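Local structure of biotin protein ligase-like protein of unknown function (Silicibacter sp., 3BFM) at residues T7-P10 with L11-G14; P19-P23 with F24-C28. The protein is of unknown function but resembles biotin protein ligases and belongs to the biotin/lipoate A/B protein ligase family. All coordinates share one frame; numbering follows the deposited sequence.

Interaction 1. Residues T7-P10 with L11-G14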
# COMPACT_ATOMS: atom_id res chain seq x y z
N THR A 7 3.19 -3.03 -13.80
CA THR A 7 3.75 -2.31 -12.67
C THR A 7 2.63 -1.71 -11.84
O THR A 7 1.80 -1.02 -12.37
CB THR A 7 4.65 -1.18 -13.18
OG1 THR A 7 5.60 -1.75 -14.08
CG2 THR A 7 5.38 -0.52 -12.04
N PHE A 8 2.62 -2.01 -10.54
CA PHE A 8 1.62 -1.53 -9.61
C PHE A 8 2.28 -0.55 -8.67
O PHE A 8 3.52 -0.54 -8.59
CB PHE A 8 1.00 -2.68 -8.83
CG PHE A 8 0.12 -3.56 -9.67
CD1 PHE A 8 -1.08 -3.08 -10.17
CD2 PHE A 8 0.49 -4.85 -10.00
CE1 PHE A 8 -1.86 -3.87 -10.97
CE2 PHE A 8 -0.32 -5.64 -10.81
CZ PHE A 8 -1.47 -5.16 -11.29
N PRO A 9 1.49 0.31 -8.02
CA PRO A 9 2.02 1.20 -6.99
C PRO A 9 2.80 0.45 -5.90
O PRO A 9 2.62 -0.75 -5.69
CB PRO A 9 0.78 1.84 -6.38
CG PRO A 9 -0.30 1.64 -7.34
CD PRO A 9 0.05 0.52 -8.25
N PRO A 10 3.70 1.16 -5.18
CA PRO A 10 4.39 0.52 -4.08
C PRO A 10 3.41 -0.09 -3.11
O PRO A 10 2.39 0.53 -2.81
CB PRO A 10 5.13 1.69 -3.42
CG PRO A 10 5.38 2.62 -4.51
CD PRO A 10 4.14 2.55 -5.37
N LEU A 11 3.72 -1.30 -2.65
CA LEU A 11 2.86 -2.02 -1.70
C LEU A 11 1.59 -2.61 -2.34
O LEU A 11 0.70 -3.12 -1.64
CB LEU A 11 2.49 -1.13 -0.50
CG LEU A 11 3.55 -1.07 0.62
CD1 LEU A 11 4.99 -0.85 0.09
CD2 LEU A 11 3.17 -0.03 1.67
N MSE A 12 1.48 -2.55 -3.66
CA MSE A 12 0.55 -3.45 -4.34
C MSE A 12 1.39 -4.55 -4.97
O MSE A 12 2.52 -4.32 -5.37
CB MSE A 12 -0.34 -2.73 -5.33
CG MSE A 12 -1.63 -2.22 -4.71
SE MSE A 12 -2.57 -0.88 -5.74
CE MSE A 12 -4.36 -1.31 -5.28
N THR A 13 0.85 -5.76 -4.97
CA THR A 13 1.57 -6.94 -5.38
C THR A 13 0.73 -7.55 -6.46
O THR A 13 -0.38 -7.97 -6.16
CB THR A 13 1.58 -7.98 -4.25
OG1 THR A 13 2.00 -7.38 -3.03
CG2 THR A 13 2.49 -9.18 -4.61
N GLY A 14 1.26 -7.66 -7.68
CA GLY A 14 0.56 -8.34 -8.75
C GLY A 14 0.83 -9.83 -8.77
O GLY A 14 1.96 -10.26 -8.57
O HOH W 1 4.35 -2.74 -6.56

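Interaction 2. Residues P19-P23 with F24-C28. With CA (calcium ion), chain B.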
# COMPACT_ATOMS: atom_id res chain seq x y z
N PRO A 19 -3.21 -21.98 -13.85
CA PRO A 19 -4.18 -23.02 -14.24
C PRO A 19 -5.18 -23.35 -13.13
O PRO A 19 -4.79 -23.56 -11.99
CB PRO A 19 -3.28 -24.22 -14.50
CG PRO A 19 -1.97 -23.60 -14.98
CD PRO A 19 -1.82 -22.37 -14.16
N GLY A 20 -6.46 -23.38 -13.47
CA GLY A 20 -7.48 -23.71 -12.52
C GLY A 20 -7.91 -22.53 -11.63
O GLY A 20 -8.83 -22.66 -10.85
N GLN A 21 -7.22 -21.40 -11.76
CA GLN A 21 -7.47 -20.20 -10.96
C GLN A 21 -8.10 -19.07 -11.80
O GLN A 21 -7.72 -18.82 -12.95
CB GLN A 21 -6.16 -19.69 -10.36
CG GLN A 21 -5.32 -20.71 -9.55
CD GLN A 21 -3.94 -20.19 -9.09
OE1 GLN A 21 -3.25 -19.42 -9.77
NE2 GLN A 21 -3.52 -20.66 -7.91
N ASP A 22 -9.07 -18.35 -11.20
CA ASP A 22 -9.54 -17.09 -11.77
C ASP A 22 -9.37 -16.01 -10.70
O ASP A 22 -9.41 -16.32 -9.50
CB ASP A 22 -11.01 -17.15 -12.22
CG ASP A 22 -11.28 -18.23 -13.26
OD1 ASP A 22 -10.43 -18.49 -14.14
OD2 ASP A 22 -12.36 -18.83 -13.18
N PRO A 23 -9.13 -14.76 -11.11
CA PRO A 23 -8.77 -13.71 -10.14
C PRO A 23 -9.70 -13.49 -8.94
O PRO A 23 -9.22 -13.48 -7.79
CB PRO A 23 -8.65 -12.47 -11.02
CG PRO A 23 -8.20 -13.00 -12.32
CD PRO A 23 -9.02 -14.26 -12.48
N PHE A 24 -11.00 -13.35 -9.16
CA PHE A 24 -11.92 -12.99 -8.07
C PHE A 24 -11.94 -14.17 -7.08
O PHE A 24 -11.74 -13.96 -5.88
CB PHE A 24 -13.30 -12.67 -8.62
CG PHE A 24 -14.31 -12.24 -7.57
CD1 PHE A 24 -14.13 -11.03 -6.90
CD2 PHE A 24 -15.39 -13.03 -7.25
CE1 PHE A 24 -15.05 -10.58 -5.98
CE2 PHE A 24 -16.31 -12.60 -6.28
CZ PHE A 24 -16.12 -11.40 -5.65
N ASP A 25 -12.16 -15.38 -7.59
CA ASP A 25 -12.14 -16.59 -6.74
C ASP A 25 -10.84 -16.75 -5.99
O ASP A 25 -10.84 -16.96 -4.76
CB ASP A 25 -12.39 -17.83 -7.58
CG ASP A 25 -12.47 -19.10 -6.73
OD1 ASP A 25 -13.58 -19.41 -6.25
OD2 ASP A 25 -11.42 -19.79 -6.54
N LEU A 26 -9.72 -16.64 -6.71
CA LEU A 26 -8.40 -16.81 -6.11
C LEU A 26 -8.09 -15.75 -5.05
O LEU A 26 -7.55 -16.05 -3.98
CB LEU A 26 -7.30 -16.78 -7.20
CG LEU A 26 -5.88 -17.06 -6.67
CD1 LEU A 26 -5.86 -18.40 -5.93
CD2 LEU A 26 -4.83 -16.97 -7.79
N ALA A 27 -8.40 -14.50 -5.36
CA ALA A 27 -8.19 -13.45 -4.36
C ALA A 27 -8.97 -13.73 -3.08
O ALA A 27 -8.45 -13.52 -1.98
CB ALA A 27 -8.58 -12.11 -4.93
N CYS A 28 -10.22 -14.17 -3.20
CA CYS A 28 -11.03 -14.54 -2.05
C CYS A 28 -10.46 -15.71 -1.29
O CYS A 28 -10.43 -15.73 -0.06
CB CYS A 28 -12.46 -14.89 -2.48
SG CYS A 28 -13.45 -13.49 -3.00
CA CA B . -8.35 -18.80 -15.20
O HOH W 2 -9.62 -19.62 -8.47
O HOH W 3 -6.31 -19.98 -15.33
O HOH W 4 -9.11 -21.12 -14.94
O HOH W 5 -9.58 -18.94 -17.24

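Interaction 1. Residues T7-P10 with L11-G14
Pro-9 and Met-12, a selenomethionine in this crystal, meet obliquely at the apolar centre of the contact, with ring atom CG of Pro-9 3.8 Å from SE of Met-12 and CD of the same ring about as close. Nearer the backbone, CB of Phe-8 lies 3.7 Å from CB of Met-12, so the selenomethionine touches two consecutive residues, one through its selenium and the other through its first carbon. Phe-8 has CG beside its own backbone N and anti to its carbonyl carbon (chi1 -71°). This rotation carries the ring past Met-12 to Gly-14, whose CA is 3.5 Å from Phe-8 CE2; the lack of a side chain at Gly-14 makes room for so close an approach. Beyond the segments, Phe-8 packs on Leu-160 and Ala-164 of helix 156-175, while Leu-11 packs on Leu-168, and Met-12 on Leu-11, of the second subunit, which places the loop at the dimer interface.

The motif behind these contacts is a type II beta turn from Pro-9 to Met-12, leading into strand 13-16, outermost in the mixed sheet within this chain. Pro-10 takes the second position, and Leu-11 takes the third with a positive phi of 75°. CD1 of Leu-11 stays 4.3 Å from CB of Pro-10, a looser contact than those at the centre.

At the polar edge, Met-12 N donates to Pro-9 O over 2.9 Å with an N-H...O angle of 160°, the donor standing above the carbonyl plane. A water lies 2.8 Å from the same Pro-9 O and 2.7 Å from Met-12 O, placed to donate to either, though it has more acceptors within reach than protons to give.

Interaction 2. Residues P19-P23 with F24-C28
Asp-22 O accepts from Leu-26 N at 2.8 Å, nearly in line with its C=O bond, and Pro-23 O accepts from Ala-27 N at the same length, the two bonds closing the first turn of helix 23-32. This helix connects the neighbouring parallel strands 13-16 and 39-44 in a beta-alpha-beta crossover, and Pro-23, Leu-26 and Ala-27 all pack on Val-41 of the second strand. Asp-22 is the N-cap residue, but its carboxylate makes no capping bond: OD1 binds the calcium ion at 2.4 Å, next to Gln-21 O at 2.3 Å. Three waters and Glu-43 also belong to this site. Asp-22 N is reached through a water, which accepts from it at 3.1 Å and donates to Asp-25 OD2 at 2.6 Å, where a capping box would have a direct bond.

Gln-21 keeps CG beside its backbone N (chi1 -54°) and runs extended beyond it, which brings the amide obliquely across the Leu-26 methyls: OE1 is 3.5 Å from CD2 of Leu-26, and NE2 is almost equally close to CD1 and CD2. The same OE1 accepts a hydrogen bond from Gly-18 N. With an alanine here the calcium-binding carbonyl would remain, but Gly-18 N would probably lose its mate and a gap would be likely to open beside the Leu-26 methyls. Within the helix, one turn apart, Cys-28 SG sits over the centre of the Phe-24 ring, 4.3 Å above its plane.

Overall arrangement
Interactions 1 and 2 follow each other along the chain: interaction 1 runs through a turn into the start of strand 13-16, and interaction 2 follows its end and starts the helix that comes after. Their centres are about 18 Å apart, their nearest atoms about 9 Å, and they do not touch. Both are partly buried, but by different neighbours. Phe-8 and Pro-9 pack on helix 156-175, and residues 10-13 meet the second subunit, with contacts that are mostly apolar. Residues 19-28 are untouched by the other chain; their helical part rests on the sheet, while the loop end combines main-chain and carboxylate oxygens with calcium, water and Glu-43.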